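Local coordinates for protein Bd3460 (Bdellovibrio bacteriovorus, PDB 5CEC) that binds the predatory endopeptidase Bd3459 through a stack of ankyrin repeats and probably serves as its immunity protein, protecting the predator from its own enzyme, at residues F81-K86 with A112-K117; T98-A103 with A118-D123. All blocks are in the same frame, centred on the assembly; numbering follows the deposited sequence.

Interaction 1. Residues F81-K86 with A112-K117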
loop_
_atom_site.group_PDB
_atom_site.type_symbol
_atom_site.label_atom_id
_atom_site.label_comp_id
_atom_site.label_asym_id
_atom_site.label_seq_id
_atom_site.Cartn_x
_atom_site.Cartn_y
_atom_site.Cartn_z
ATOM N N PHE B 81 -7.542 -18.914 -8.250
ATOM C CA PHE B 81 -7.700 -19.385 -9.620
ATOM C C PHE B 81 -6.648 -20.442 -9.982
ATOM O O PHE B 81 -6.957 -21.517 -10.520
ATOM C CB PHE B 81 -7.658 -18.210 -10.612
ATOM C CG PHE B 81 -7.641 -18.636 -12.055
ATOM C CD1 PHE B 81 -8.785 -19.172 -12.642
ATOM C CD2 PHE B 81 -6.474 -18.551 -12.821
ATOM C CE1 PHE B 81 -8.770 -19.588 -13.962
ATOM C CE2 PHE B 81 -6.458 -18.974 -14.153
ATOM C CZ PHE B 81 -7.609 -19.486 -14.723
ATOM N N LEU B 82 -5.400 -20.179 -9.638
ATOM C CA LEU B 82 -4.336 -21.144 -9.909
ATOM C C LEU B 82 -4.464 -22.423 -9.081
ATOM O O LEU B 82 -4.210 -23.521 -9.591
ATOM C CB LEU B 82 -2.974 -20.518 -9.675
ATOM C CG LEU B 82 -2.627 -19.387 -10.650
ATOM C CD1 LEU B 82 -1.355 -18.656 -10.231
ATOM C CD2 LEU B 82 -2.525 -19.850 -12.101
ATOM N N LEU B 83 -4.897 -22.313 -7.826
ATOM C CA LEU B 83 -5.162 -23.510 -7.019
ATOM C C LEU B 83 -6.254 -24.381 -7.654
ATOM O O LEU B 83 -6.173 -25.622 -7.609
ATOM C CB LEU B 83 -5.558 -23.137 -5.575
ATOM C CG LEU B 83 -4.479 -22.466 -4.742
ATOM C CD1 LEU B 83 -5.022 -22.043 -3.407
ATOM C CD2 LEU B 83 -3.330 -23.395 -4.530
ATOM N N SER B 84 -7.239 -23.757 -8.283
ATOM C CA SER B 84 -8.301 -24.513 -8.965
ATOM C C SER B 84 -7.778 -25.286 -10.178
ATOM O O SER B 84 -8.411 -26.241 -10.603
ATOM C CB SER B 84 -9.450 -23.584 -9.362
ATOM O OG SER B 84 -9.206 -22.896 -10.584
ATOM N N LYS B 85 -6.630 -24.876 -10.727
ATOM C CA LYS B 85 -5.949 -25.610 -11.795
ATOM C C LYS B 85 -4.991 -26.681 -11.267
ATOM O O LYS B 85 -4.317 -27.342 -12.055
ATOM C CB LYS B 85 -5.191 -24.642 -12.709
ATOM C CG LYS B 85 -6.059 -23.553 -13.343
ATOM C CD LYS B 85 -7.123 -24.135 -14.273
ATOM C CE LYS B 85 -8.002 -23.063 -14.906
ATOM N NZ LYS B 85 -9.216 -23.649 -15.542
ATOM N N LYS B 86 -4.911 -26.839 -9.947
ATOM C CA LYS B 86 -4.138 -27.913 -9.292
ATOM C C LYS B 86 -2.639 -27.794 -9.548
ATOM O O LYS B 86 -1.961 -28.798 -9.711
ATOM C CB LYS B 86 -4.656 -29.304 -9.676
ATOM C CG LYS B 86 -6.161 -29.460 -9.618
ATOM C CD LYS B 86 -6.725 -29.267 -8.223
ATOM C CE LYS B 86 -8.222 -29.561 -8.189
ATOM N NZ LYS B 86 -8.529 -31.013 -8.087
ATOM N N ALA B 112 -1.165 -16.484 2.428
ATOM C CA ALA B 112 -0.512 -17.546 3.200
ATOM C C ALA B 112 -1.599 -18.463 3.796
ATOM O O ALA B 112 -1.470 -19.704 3.733
ATOM C CB ALA B 112 0.351 -16.969 4.317
ATOM N N GLU B 113 -2.646 -17.875 4.390
ATOM C CA GLU B 113 -3.724 -18.685 4.941
ATOM C C GLU B 113 -4.375 -19.566 3.907
ATOM O O GLU B 113 -4.649 -20.736 4.193
ATOM C CB GLU B 113 -4.778 -17.841 5.663
ATOM C CG GLU B 113 -4.256 -17.215 6.947
ATOM C CD GLU B 113 -3.947 -18.264 7.981
ATOM O OE1 GLU B 113 -4.891 -18.891 8.499
ATOM O OE2 GLU B 113 -2.755 -18.517 8.203
ATOM N N GLU B 114 -4.618 -19.007 2.725
ATOM C CA GLU B 114 -5.207 -19.753 1.623
ATOM C C GLU B 114 -4.326 -20.931 1.259
ATOM O O GLU B 114 -4.823 -22.026 1.043
ATOM C CB GLU B 114 -5.421 -18.835 0.416
ATOM C CG GLU B 114 -6.164 -19.469 -0.752
ATOM C CD GLU B 114 -7.651 -19.687 -0.514
ATOM O OE1 GLU B 114 -8.237 -19.077 0.409
ATOM O OE2 GLU B 114 -8.231 -20.480 -1.277
ATOM N N LEU B 115 -3.022 -20.700 1.134
ATOM C CA LEU B 115 -2.078 -21.744 0.731
ATOM C C LEU B 115 -1.977 -22.845 1.775
ATOM O O LEU B 115 -1.983 -24.047 1.442
ATOM C CB LEU B 115 -0.702 -21.166 0.402
ATOM C CG LEU B 115 -0.651 -20.366 -0.901
ATOM C CD1 LEU B 115 0.650 -19.603 -0.960
ATOM C CD2 LEU B 115 -0.778 -21.237 -2.135
ATOM N N ILE B 116 -1.954 -22.459 3.046
ATOM C CA ILE B 116 -1.911 -23.473 4.121
ATOM C C ILE B 116 -3.193 -24.350 4.122
ATOM O O ILE B 116 -3.093 -25.562 4.224
ATOM C CB ILE B 116 -1.679 -22.790 5.497
ATOM C CG1 ILE B 116 -0.283 -22.147 5.529
ATOM C CG2 ILE B 116 -1.812 -23.782 6.653
ATOM C CD1 ILE B 116 -0.054 -21.205 6.687
ATOM N N LYS B 117 -4.366 -23.733 3.989
ATOM C CA LYS B 117 -5.619 -24.469 3.866
ATOM C C LYS B 117 -5.677 -25.367 2.637
ATOM O O LYS B 117 -6.367 -26.382 2.638
ATOM C CB LYS B 117 -6.825 -23.505 3.847
ATOM C CG LYS B 117 -7.063 -22.843 5.191
ATOM C CD LYS B 117 -8.231 -21.865 5.225
ATOM C CE LYS B 117 -8.288 -20.928 4.027
ATOM N NZ LYS B 117 -9.176 -19.758 4.278
#

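Interaction 2. Residues T98-A103 with A118-D123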
loop_
_atom_site.group_PDB
_atom_site.type_symbol
_atom_site.label_atom_id
_atom_site.label_comp_id
_atom_site.label_asym_id
_atom_site.label_seq_id
_atom_site.Cartn_x
_atom_site.Cartn_y
_atom_site.Cartn_z
ATOM N N THR B 98 9.226 -21.499 -1.783
ATOM C CA THR B 98 7.946 -21.893 -2.356
ATOM C C THR B 98 7.001 -20.683 -2.353
ATOM O O THR B 98 7.301 -19.612 -1.747
ATOM C CB THR B 98 7.261 -23.000 -1.566
ATOM O OG1 THR B 98 6.891 -22.476 -0.290
ATOM C CG2 THR B 98 8.162 -24.240 -1.400
ATOM N N ALA B 99 5.884 -20.811 -3.050
ATOM C CA ALA B 99 4.852 -19.780 -3.039
ATOM C C ALA B 99 4.451 -19.347 -1.635
ATOM O O ALA B 99 4.258 -18.153 -1.391
ATOM C CB ALA B 99 3.601 -20.203 -3.816
ATOM N N LEU B 100 4.338 -20.308 -0.717
ATOM C CA LEU B 100 3.966 -19.965 0.651
ATOM C C LEU B 100 5.043 -19.100 1.297
ATOM O O LEU B 100 4.715 -18.136 2.024
ATOM C CB LEU B 100 3.696 -21.234 1.465
ATOM C CG LEU B 100 3.356 -20.998 2.939
ATOM C CD1 LEU B 100 2.168 -20.048 3.146
ATOM C CD2 LEU B 100 3.072 -22.332 3.621
ATOM N N ALA B 101 6.306 -19.427 1.074
ATOM C CA ALA B 101 7.375 -18.543 1.546
ATOM C C ALA B 101 7.305 -17.167 0.941
ATOM O O ALA B 101 7.468 -16.195 1.677
ATOM C CB ALA B 101 8.733 -19.159 1.306
ATOM N N PHE B 102 7.030 -17.051 -0.336
ATOM C CA PHE B 102 6.829 -15.730 -0.955
ATOM C C PHE B 102 5.719 -14.950 -0.279
ATOM O O PHE B 102 5.870 -13.760 -0.019
ATOM C CB PHE B 102 6.554 -15.840 -2.448
ATOM C CG PHE B 102 7.781 -15.947 -3.280
ATOM C CD1 PHE B 102 8.490 -14.806 -3.572
ATOM C CD2 PHE B 102 8.261 -17.170 -3.772
ATOM C CE1 PHE B 102 9.646 -14.853 -4.318
ATOM C CE2 PHE B 102 9.412 -17.200 -4.561
ATOM C CZ PHE B 102 10.090 -16.037 -4.825
ATOM N N ALA B 103 4.613 -15.621 0.028
ATOM C CA ALA B 103 3.473 -14.942 0.635
ATOM C C ALA B 103 3.847 -14.431 2.022
ATOM O O ALA B 103 3.641 -13.260 2.334
ATOM C CB ALA B 103 2.282 -15.875 0.723
ATOM N N ALA B 118 -4.944 -24.989 1.595
ATOM C CA ALA B 118 -4.824 -25.776 0.382
ATOM C C ALA B 118 -3.759 -26.866 0.426
ATOM O O ALA B 118 -3.568 -27.574 -0.571
ATOM C CB ALA B 118 -4.581 -24.872 -0.816
ATOM N N GLY B 119 -3.082 -27.002 1.566
ATOM C CA GLY B 119 -2.143 -28.089 1.802
ATOM C C GLY B 119 -0.688 -27.808 1.514
ATOM O O GLY B 119 0.116 -28.733 1.454
ATOM N N ALA B 120 -0.337 -26.529 1.413
ATOM C CA ALA B 120 1.061 -26.185 1.197
ATOM C C ALA B 120 1.885 -26.594 2.419
ATOM O O ALA B 120 1.460 -26.446 3.569
ATOM C CB ALA B 120 1.215 -24.677 0.973
ATOM N N ASN B 121 3.091 -27.077 2.170
ATOM C CA ASN B 121 4.012 -27.480 3.225
ATOM C C ASN B 121 4.414 -26.255 4.040
ATOM O O ASN B 121 4.895 -25.266 3.482
ATOM C CB ASN B 121 5.249 -28.094 2.547
ATOM C CG ASN B 121 6.289 -28.630 3.480
ATOM O OD1 ASN B 121 6.035 -28.893 4.642
ATOM N ND2 ASN B 121 7.487 -28.884 2.925
ATOM N N VAL B 122 4.251 -26.360 5.352
ATOM C CA VAL B 122 4.636 -25.293 6.250
ATOM C C VAL B 122 6.036 -25.456 6.825
ATOM O O VAL B 122 6.573 -24.492 7.391
ATOM C CB VAL B 122 3.607 -25.066 7.369
ATOM C CG1 VAL B 122 2.225 -24.773 6.796
ATOM C CG2 VAL B 122 3.534 -26.267 8.310
ATOM N N ASP B 123 6.622 -26.656 6.709
ATOM C CA ASP B 123 7.979 -26.913 7.202
ATOM C C ASP B 123 8.978 -26.566 6.110
ATOM O O ASP B 123 9.626 -27.425 5.512
ATOM C CB ASP B 123 8.132 -28.335 7.674
ATOM C CG ASP B 123 9.472 -28.608 8.334
ATOM O OD1 ASP B 123 10.277 -27.658 8.545
ATOM O OD2 ASP B 123 9.737 -29.793 8.628
HETATM O O HOH W 1 5.211 -24.558 0.721
#

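Interaction 1. Residues F81-K86 with A112-K117
Leu83 reaches across from helix 76-84 and lays its forked end over two neighbouring residues of helix 109-117, one methyl for each. CD1 of Leu83 lies 3.9 Å from CG of Glu114, against the aliphatic part of that side chain, and its CD2 meets CD2 of Leu115 at 4.1 Å. The two partners approach differently: Leu83 and Glu114 run alongside in opposing senses, while the leucine side chains are set roughly perpendicular. Glu114 can lie alongside because its CG is anti to the backbone N (chi1 -174°) and the chain then bends at chi2 (72°), which turns the carboxylate off to one side of the leucine methyl, with OE2 still 4.2 Å from Leu83 CD1. The CB of Leu115 leaves its helix to one side of the facing helix, and its CD2 end turns back to Leu83. These are the outer helices of two consecutive ankyrin repeats, stacked side by side in the helical layer of the solenoid. Their backbones stay well separated, with CA of Leu83 8.5 Å from CA of Leu115, and no hydrogen bond joins the two segments, which leaves the spacing to side chains. Leu115 also packs on Leu100 of helix 99-105, and Leu83 on Leu89 in the following loop. Beyond Leu83 the first helix ends in a Schellman motif: Lys86 takes a positive phi, and its N bonds to O of Leu83 at 2.9 Å.

Interaction 2. Residues T98-A103 with A118-D123
Leu100 pushes a single methyl, CD2, from the first turn of helix 99-105 against the loop that follows helix 109-117. There Leu100 CD2 meets three consecutive residues: CB of Ala120 at 4.0 Å, the backbone O of Asn121 at 3.5 Å and CG1 of Val122 at 4.1 Å. With CG anti to the backbone N (chi1 177°), the leucine extends away from its helix to fill this tight, buried patch, which Ile116 helps to close. Nearer the start of the helix the fit is looser, and a water takes the place of direct contact. It bridges Thr98 OG1 and the O of Asn121, 2.9 Å from each, accepting from the hydroxyl and donating to the carbonyl. Thr98 is the N-cap, although its OG1 accepts only a weak bond, 3.4 Å long, from Ala101 N. The loop is braced from within by an Asx turn, in which Asp123 N reaches OD1 of Asn121 from above the amide carbonyl plane. Both segments belong to one ankyrin repeat, whose first helix here meets the loop leaving its second. The O of Asn121 is thus touched by a methyl yet also hydrated, so the carbonyl keeps a polar partner beside an otherwise apolar contact.

In the fold
Interaction 2 acts within one ankyrin repeat, whereas interaction 1 joins that repeat to the preceding one; helix 109-117 connects them. Leu115 and Leu100 pack together between the two sites, whose centres are about 9 Å apart, and Ile116 continues the apolar layer to Val122. A probable hydrogen bond from Ala120 N to Leu115 O ties the loop to the helix end. Interaction 2 is buried, its centre about 7 Å from that of the chain, and includes an ordered water; interaction 1 is partly buried, its centre about 15 Å away, and includes the aliphatic part of a carboxylate-bearing side chain. Within segment 98-103, Phe102 packs on Arg392 of the Bd3459 chain, while that chain does not touch the segments of interaction 1.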